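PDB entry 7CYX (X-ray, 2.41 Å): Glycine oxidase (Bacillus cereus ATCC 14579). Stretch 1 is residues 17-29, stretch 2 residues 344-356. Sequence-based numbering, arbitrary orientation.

Stretch 1, residues 17-29: SSVAHFLAERGHK
Stretch 2, residues 344-356: SGQYMADLIEGKQ

The backbones of this contact come closest where one of them has no side chain: the CA of Gly345 lies 4.1 Å from the CA of Val19 and 3.4 Å from Ser18 OG (chi1 t). A CB built ideally on Gly345 would sit 2.2 Å from Ser18 OG and 2.6 Å from Phe22 CD2, a clash with both; a bare backbone buys proximity.

Both stretches enter already helical, the first through at least Ala24 and the second through Ile352, with phi near -60°, psi near -45° and N-H...O bonds from residue i+4 back to i. They run in broadly the same direction, crossing at -49° with axes 7.7 Å apart at closest approach. In the register, the CA of Val19 lies nearest the CA of Gly345; the CA atoms of Phe22 and Gln346 are 6.0 Å apart, and the CA atoms of Leu23 and Ala349 5.5 Å.

Phe22 (chi1 m, chi2 -81°) points toward the second helix and lies against its backbone, CD2 3.5 Å from Gly345 C and 3.5 Å from Gln346 N, the latter over one ring face. Gln346 (t, t, chi3 66°) sets its CB over the ring face 4.3 Å from the centroid of Phe22, a CH-pi contact that uses the aliphatic root of a polar residue. Ala349 is the small apolar knob of the next turn: its CB meets Phe22 CB at 4.0 Å and Leu23 CD2 at 3.6 Å. Leu23 (m, t) starts sideways, but its end comes nearer, and CD1 reaches Ile352 CD1 (m, t) at 3.8 Å. One turn earlier on the same side, Val19 (t) sets CG2 4.1 Å from CB of Met348 (chi1 -132°, p, p).

Beyond the apolar seam, charge takes over. Arg26 (m, t, t, chi4 -165°), non-helical at phi/psi -91/14, extends across the second stretch with one guanidinium face over Ala349 CB. Acids lie near the guanidinium plane, where its N-H groups point: Arg26 NH1 donates to Asp350 OD1 at 2.7 Å and to Glu353 OE1 at 3.1 Å, both salt bridges, while NH2 reaches the same Asp350 OD1 at 2.9 Å. Asp350 (m, chi2 -2°) starts away, yet its carboxylate comes nearer.

Glu353 (m, t, chi3 -24°), first after its helix to leave helical phi/psi, at -90/11, divides its carboxylate: OE2 accepts from His28 NE2 at 2.8 Å, near the imidazole plane, while OE1 also bridges Lys355 NZ at 3.2 Å. Gly27 (86/15) precedes His28 (-85/138; m, chi2 -104°); Gly354 (67/10) follows Glu353. Positive phi favours glycine at both.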

ATOM      1  N   SER A  17     -14.052  11.965  -2.667  1.00 45.24           N
ATOM      2  CA  SER A  17     -13.143  11.343  -3.611  1.00 44.20           C
ATOM      3  C   SER A  17     -13.920  10.330  -4.468  1.00 49.79           C
ATOM      4  O   SER A  17     -13.674  10.247  -5.673  1.00 52.80           O
ATOM      5  CB  SER A  17     -11.956  10.729  -2.928  1.00 42.17           C
ATOM      6  OG  SER A  17     -11.184  11.722  -2.248  1.00 41.56           O
ATOM      7  N   SER A  18     -14.881   9.601  -3.877  1.00 43.80           N
ATOM      8  CA  SER A  18     -15.662   8.634  -4.670  1.00 46.15           C
ATOM      9  C   SER A  18     -16.456   9.387  -5.735  1.00 50.04           C
ATOM     10  O   SER A  18     -16.438   9.033  -6.891  1.00 51.24           O
ATOM     11  CB  SER A  18     -16.573   7.785  -3.828  1.00 49.04           C
ATOM     12  OG  SER A  18     -17.443   6.990  -4.625  1.00 44.22           O
ATOM     13  N   VAL A  19     -17.120  10.467  -5.319  1.00 53.06           N
ATOM     14  CA  VAL A  19     -17.870  11.305  -6.241  1.00 46.98           C
ATOM     15  C   VAL A  19     -16.914  11.812  -7.337  1.00 49.88           C
ATOM     16  O   VAL A  19     -17.224  11.765  -8.514  1.00 49.46           O
ATOM     17  CB  VAL A  19     -18.576  12.443  -5.472  1.00 43.71           C
ATOM     18  CG1 VAL A  19     -19.223  13.452  -6.399  1.00 46.19           C
ATOM     19  CG2 VAL A  19     -19.623  11.904  -4.494  1.00 45.41           C
ATOM     20  N   ALA A  20     -15.730  12.295  -6.942  1.00 51.90           N
ATOM     21  CA  ALA A  20     -14.750  12.799  -7.888  1.00 51.15           C
ATOM     22  C   ALA A  20     -14.443  11.713  -8.929  1.00 51.25           C
ATOM     23  O   ALA A  20     -14.438  11.983 -10.092  1.00 49.95           O
ATOM     24  CB  ALA A  20     -13.507  13.246  -7.159  1.00 50.88           C
ATOM     25  N   HIS A  21     -14.219  10.475  -8.473  1.00 55.40           N
ATOM     26  CA  HIS A  21     -13.858   9.359  -9.342  1.00 51.40           C
ATOM     27  C   HIS A  21     -14.904   9.152 -10.441  1.00 52.93           C
ATOM     28  O   HIS A  21     -14.552   9.142 -11.588  1.00 57.71           O
ATOM     29  CB  HIS A  21     -13.694   8.061  -8.552  1.00 49.57           C
ATOM     30  CG  HIS A  21     -13.709   6.835  -9.409  1.00 49.20           C
ATOM     31  ND1 HIS A  21     -12.618   6.444 -10.156  1.00 55.05           N
ATOM     32  CD2 HIS A  21     -14.683   5.937  -9.669  1.00 47.85           C
ATOM     33  CE1 HIS A  21     -12.913   5.344 -10.828  1.00 52.40           C
ATOM     34  NE2 HIS A  21     -14.178   5.010 -10.544  1.00 50.43           N
ATOM     35  N   PHE A  22     -16.168   8.933 -10.057  1.00 53.43           N
ATOM     36  CA  PHE A  22     -17.231   8.557 -10.990  1.00 51.59           C
ATOM     37  C   PHE A  22     -17.525   9.679 -11.995  1.00 59.15           C
ATOM     38  O   PHE A  22     -17.765   9.372 -13.161  1.00 68.40           O
ATOM     39  CB  PHE A  22     -18.500   8.132 -10.247  1.00 49.11           C
ATOM     40  CG  PHE A  22     -18.376   6.790  -9.584  1.00 45.63           C
ATOM     41  CD1 PHE A  22     -18.547   5.618 -10.312  1.00 47.00           C
ATOM     42  CD2 PHE A  22     -18.019   6.691  -8.246  1.00 44.22           C
ATOM     43  CE1 PHE A  22     -18.406   4.380  -9.703  1.00 46.77           C
ATOM     44  CE2 PHE A  22     -17.857   5.451  -7.644  1.00 43.84           C
ATOM     45  CZ  PHE A  22     -18.067   4.297  -8.366  1.00 44.78           C
ATOM     46  N   LEU A  23     -17.518  10.949 -11.552  1.00 63.49           N
ATOM     47  CA  LEU A  23     -17.800  12.114 -12.427  1.00 55.14           C
ATOM     48  C   LEU A  23     -16.694  12.278 -13.468  1.00 60.02           C
ATOM     49  O   LEU A  23     -16.973  12.307 -14.660  1.00 66.37           O
ATOM     50  CB  LEU A  23     -17.899  13.397 -11.600  1.00 54.98           C
ATOM     51  CG  LEU A  23     -19.194  13.635 -10.823  1.00 53.41           C
ATOM     52  CD1 LEU A  23     -19.093  14.947 -10.056  1.00 57.06           C
ATOM     53  CD2 LEU A  23     -20.416  13.645 -11.729  1.00 53.28           C
ATOM     54  N   ALA A  24     -15.449  12.400 -12.995  1.00 60.43           N
ATOM     55  CA  ALA A  24     -14.262  12.594 -13.862  1.00 60.86           C
ATOM     56  C   ALA A  24     -14.131  11.444 -14.866  1.00 55.66           C
ATOM     57  O   ALA A  24     -13.729  11.637 -16.000  1.00 59.09           O
ATOM     58  CB  ALA A  24     -13.002  12.688 -13.033  1.00 57.42           C
ATOM     59  N   GLU A  25     -14.434  10.235 -14.414  1.00 56.74           N
ATOM     60  CA  GLU A  25     -14.379   9.060 -15.268  1.00 64.39           C
ATOM     61  C   GLU A  25     -15.282   9.260 -16.496  1.00 61.64           C
ATOM     62  O   GLU A  25     -14.937   8.814 -17.575  1.00 67.16           O
ATOM     63  CB  GLU A  25     -14.816   7.826 -14.482  1.00 66.40           C
ATOM     64  CG  GLU A  25     -14.060   6.577 -14.871  1.00 75.61           C
ATOM     65  CD  GLU A  25     -14.458   5.357 -14.061  1.00 81.95           C
ATOM     66  OE1 GLU A  25     -15.612   5.315 -13.555  1.00 74.45           O
ATOM     67  OE2 GLU A  25     -13.607   4.457 -13.931  1.00 92.75           O
ATOM     68  N   ARG A  26     -16.427   9.928 -16.291  1.00 58.14           N
ATOM     69  CA  ARG A  26     -17.465  10.184 -17.306  1.00 53.34           C
ATOM     70  C   ARG A  26     -17.219  11.522 -18.019  1.00 52.53           C
ATOM     71  O   ARG A  26     -18.118  12.033 -18.672  1.00 51.56           O
ATOM     72  CB  ARG A  26     -18.858  10.203 -16.653  1.00 51.12           C
ATOM     73  CG  ARG A  26     -19.389   8.843 -16.209  1.00 49.80           C
ATOM     74  CD  ARG A  26     -20.630   9.002 -15.322  1.00 54.27           C
ATOM     75  NE  ARG A  26     -20.987   7.814 -14.555  1.00 50.40           N
ATOM     76  CZ  ARG A  26     -22.161   7.612 -13.954  1.00 55.15           C
ATOM     77  NH1 ARG A  26     -23.131   8.503 -14.073  1.00 53.87           N
ATOM     78  NH2 ARG A  26     -22.352   6.527 -13.217  1.00 55.40           N
ATOM     79  N   GLY A  27     -16.022  12.106 -17.860  1.00 52.69           N
ATOM     80  CA  GLY A  27     -15.582  13.273 -18.649  1.00 49.91           C
ATOM     81  C   GLY A  27     -15.998  14.635 -18.096  1.00 55.71           C
ATOM     82  O   GLY A  27     -15.917  15.639 -18.829  1.00 56.44           O
ATOM     83  N   HIS A  28     -16.433  14.699 -16.825  1.00 54.08           N
ATOM     84  CA  HIS A  28     -16.790  15.975 -16.174  1.00 54.51           C
ATOM     85  C   HIS A  28     -15.532  16.623 -15.594  1.00 55.09           C
ATOM     86  O   HIS A  28     -14.741  15.931 -14.996  1.00 49.94           O
ATOM     87  CB  HIS A  28     -17.773  15.771 -15.021  1.00 56.64           C
ATOM     88  CG  HIS A  28     -19.114  15.276 -15.420  1.00 57.03           C
ATOM     89  ND1 HIS A  28     -20.214  16.101 -15.457  1.00 56.58           N
ATOM     90  CD2 HIS A  28     -19.540  14.047 -15.774  1.00 60.94           C
ATOM     91  CE1 HIS A  28     -21.263  15.402 -15.821  1.00 61.19           C
ATOM     92  NE2 HIS A  28     -20.880  14.137 -16.018  1.00 56.82           N
ATOM     93  N   LYS A  29     -15.374  17.943 -15.756  1.00 59.92           N
ATOM     94  CA  LYS A  29     -14.225  18.647 -15.203  1.00 66.86           C
ATOM     95  C   LYS A  29     -14.518  18.993 -13.738  1.00 57.33           C
ATOM     96  O   LYS A  29     -15.412  19.775 -13.416  1.00 53.88           O
ATOM     97  CB  LYS A  29     -13.844  19.832 -16.098  1.00 81.41           C
ATOM     98  CG  LYS A  29     -13.426  19.452 -17.521  1.00 99.65           C
ATOM     99  CD  LYS A  29     -12.929  18.001 -17.696  1.00108.30           C
ATOM    100  CE  LYS A  29     -12.711  17.583 -19.137  1.00108.96           C
ATOM    101  NZ  LYS A  29     -11.292  17.724 -19.538  1.00115.40           N
ATOM    102  N   SER A 344     -22.509   5.517  -3.369  1.00 49.53           N
ATOM    103  CA  SER A 344     -22.764   6.953  -3.173  1.00 52.63           C
ATOM    104  C   SER A 344     -22.236   7.774  -4.356  1.00 53.42           C
ATOM    105  O   SER A 344     -22.896   8.703  -4.835  1.00 51.36           O
ATOM    106  CB  SER A 344     -22.172   7.443  -1.870  1.00 52.65           C
ATOM    107  OG  SER A 344     -22.792   6.796  -0.770  1.00 55.24           O
ATOM    108  N   GLY A 345     -21.016   7.452  -4.796  1.00 51.62           N
ATOM    109  CA  GLY A 345     -20.397   8.137  -5.915  1.00 50.53           C
ATOM    110  C   GLY A 345     -21.146   7.890  -7.209  1.00 50.99           C
ATOM    111  O   GLY A 345     -21.410   8.835  -7.987  1.00 49.02           O
ATOM    112  N   GLN A 346     -21.472   6.612  -7.445  1.00 48.43           N
ATOM    113  CA  GLN A 346     -22.168   6.196  -8.638  1.00 50.55           C
ATOM    114  C   GLN A 346     -23.487   6.970  -8.705  1.00 49.95           C
ATOM    115  O   GLN A 346     -23.784   7.619  -9.718  1.00 52.14           O
ATOM    116  CB  GLN A 346     -22.372   4.680  -8.622  1.00 56.58           C
ATOM    117  CG  GLN A 346     -22.665   4.082  -9.990  1.00 61.89           C
ATOM    118  CD  GLN A 346     -22.544   2.579  -9.975  1.00 62.94           C
ATOM    119  OE1 GLN A 346     -23.328   1.889  -9.328  1.00 67.49           O
ATOM    120  NE2 GLN A 346     -21.550   2.061 -10.683  1.00 63.35           N
ATOM    121  N   TYR A 347     -24.220   6.966  -7.585  1.00 48.35           N
ATOM    122  CA  TYR A 347     -25.544   7.568  -7.509  1.00 52.20           C
ATOM    123  C   TYR A 347     -25.467   9.068  -7.772  1.00 49.68           C
ATOM    124  O   TYR A 347     -26.248   9.611  -8.563  1.00 46.25           O
ATOM    125  CB  TYR A 347     -26.194   7.382  -6.138  1.00 54.82           C
ATOM    126  CG  TYR A 347     -27.446   8.205  -5.970  1.00 61.34           C
ATOM    127  CD1 TYR A 347     -28.644   7.787  -6.524  1.00 62.56           C
ATOM    128  CD2 TYR A 347     -27.428   9.431  -5.323  1.00 62.24           C
ATOM    129  CE1 TYR A 347     -29.797   8.544  -6.397  1.00 63.26           C
ATOM    130  CE2 TYR A 347     -28.575  10.199  -5.180  1.00 62.74           C
ATOM    131  CZ  TYR A 347     -29.766   9.751  -5.726  1.00 63.49           C
ATOM    132  OH  TYR A 347     -30.928  10.457  -5.611  1.00 68.54           O
ATOM    133  N   MET A 348     -24.528   9.725  -7.085  1.00 47.40           N
ATOM    134  CA  MET A 348     -24.406  11.152  -7.174  1.00 50.77           C
ATOM    135  C   MET A 348     -24.105  11.532  -8.636  1.00 50.65           C
ATOM    136  O   MET A 348     -24.695  12.447  -9.175  1.00 54.65           O
ATOM    137  CB  MET A 348     -23.315  11.663  -6.221  1.00 54.12           C
ATOM    138  CG  MET A 348     -23.725  12.850  -5.354  1.00 57.35           C
ATOM    139  SD  MET A 348     -25.306  12.752  -4.446  1.00 50.52           S
ATOM    140  CE  MET A 348     -25.145  11.134  -3.705  1.00 57.54           C
ATOM    141  N   ALA A 349     -23.209  10.796  -9.297  1.00 45.13           N
ATOM    142  CA  ALA A 349     -22.868  11.125 -10.677  1.00 51.05           C
ATOM    143  C   ALA A 349     -24.073  10.889 -11.610  1.00 50.38           C
ATOM    144  O   ALA A 349     -24.338  11.725 -12.480  1.00 52.16           O
ATOM    145  CB  ALA A 349     -21.652  10.354 -11.121  1.00 54.01           C
ATOM    146  N   ASP A 350     -24.814   9.792 -11.398  1.00 48.07           N
ATOM    147  CA  ASP A 350     -26.057   9.521 -12.135  1.00 54.30           C
ATOM    148  C   ASP A 350     -27.015  10.711 -11.975  1.00 60.01           C
ATOM    149  O   ASP A 350     -27.538  11.231 -12.968  1.00 68.31           O
ATOM    150  CB  ASP A 350     -26.716   8.216 -11.681  1.00 54.87           C
ATOM    151  CG  ASP A 350     -26.161   6.939 -12.293  1.00 56.81           C
ATOM    152  OD1 ASP A 350     -25.235   7.022 -13.145  1.00 59.13           O
ATOM    153  OD2 ASP A 350     -26.672   5.861 -11.919  1.00 57.44           O
ATOM    154  N   LEU A 351     -27.195  11.163 -10.729  1.00 53.08           N
ATOM    155  CA  LEU A 351     -28.093  12.256 -10.405  1.00 56.49           C
ATOM    156  C   LEU A 351     -27.610  13.575 -11.021  1.00 52.94           C
ATOM    157  O   LEU A 351     -28.409  14.420 -11.440  1.00 54.20           O
ATOM    158  CB  LEU A 351     -28.174  12.396  -8.882  1.00 60.17           C
ATOM    159  CG  LEU A 351     -28.928  13.624  -8.382  1.00 59.48           C
ATOM    160  CD1 LEU A 351     -30.371  13.590  -8.872  1.00 63.40           C
ATOM    161  CD2 LEU A 351     -28.874  13.701  -6.859  1.00 62.20           C
ATOM    162  N   ILE A 352     -26.301  13.800 -11.000  1.00 49.95           N
ATOM    163  CA  ILE A 352     -25.764  15.023 -11.564  1.00 52.77           C
ATOM    164  C   ILE A 352     -25.990  15.029 -13.086  1.00 54.72           C
ATOM    165  O   ILE A 352     -26.182  16.083 -13.650  1.00 54.77           O
ATOM    166  CB  ILE A 352     -24.280  15.192 -11.174  1.00 50.18           C
ATOM    167  CG1 ILE A 352     -24.164  15.572  -9.692  1.00 51.23           C
ATOM    168  CG2 ILE A 352     -23.583  16.193 -12.089  1.00 43.53           C
ATOM    169  CD1 ILE A 352     -22.761  15.512  -9.112  1.00 48.59           C
ATOM    170  N   GLU A 353     -25.952  13.846 -13.724  1.00 57.93           N
ATOM    171  CA  GLU A 353     -26.112  13.681 -15.190  1.00 61.72           C
ATOM    172  C   GLU A 353     -27.589  13.475 -15.585  1.00 66.21           C
ATOM    173  O   GLU A 353     -27.871  13.050 -16.697  1.00 70.45           O
ATOM    174  CB  GLU A 353     -25.351  12.446 -15.689  1.00 59.72           C
ATOM    175  CG  GLU A 353     -23.847  12.610 -15.769  1.00 60.83           C
ATOM    176  CD  GLU A 353     -23.121  11.478 -16.483  1.00 62.51           C
ATOM    177  OE1 GLU A 353     -23.665  10.343 -16.530  1.00 58.05           O
ATOM    178  OE2 GLU A 353     -22.004  11.728 -16.992  1.00 64.31           O
ATOM    179  N   GLY A 354     -28.525  13.691 -14.658  1.00 62.87           N
ATOM    180  CA  GLY A 354     -29.942  13.522 -14.925  1.00 59.70           C
ATOM    181  C   GLY A 354     -30.352  12.078 -15.186  1.00 57.15           C
ATOM    182  O   GLY A 354     -31.490  11.836 -15.572  1.00 64.51           O
ATOM    183  N   LYS A 355     -29.457  11.109 -14.952  1.00 57.52           N
ATOM    184  CA  LYS A 355     -29.738   9.700 -15.290  1.00 60.83           C
ATOM    185  C   LYS A 355     -30.576   9.027 -14.196  1.00 64.54           C
ATOM    186  O   LYS A 355     -31.083   7.920 -14.415  1.00 69.14           O
ATOM    187  CB  LYS A 355     -28.448   8.904 -15.529  1.00 61.45           C
ATOM    188  CG  LYS A 355     -27.673   9.290 -16.785  1.00 60.63           C
ATOM    189  CD  LYS A 355     -26.466   8.420 -17.073  1.00 61.02           C
ATOM    190  CE  LYS A 355     -25.710   8.877 -18.310  1.00 63.14           C
ATOM    191  NZ  LYS A 355     -24.525   8.023 -18.583  1.00 65.21           N
ATOM    192  N   GLN A 356     -30.694   9.671 -13.024  1.00 64.58           N
ATOM    193  CA  GLN A 356     -31.494   9.162 -11.899  1.00 60.58           C
ATOM    194  C   GLN A 356     -32.286  10.339 -11.303  1.00 58.83           C
ATOM    195  O   GLN A 356     -31.887  11.501 -11.458  1.00 60.95           O
ATOM    196  CB  GLN A 356     -30.552   8.427 -10.933  1.00 62.36           C
ATOM    197  CG  GLN A 356     -31.234   7.396 -10.043  1.00 67.41           C
ATOM    198  CD  GLN A 356     -30.342   6.292  -9.519  1.00 64.05           C
ATOM    199  OE1 GLN A 356     -30.671   5.628  -8.535  1.00 60.66           O
ATOM    200  NE2 GLN A 356     -29.215   6.066 -10.176  1.00 57.06           N
TER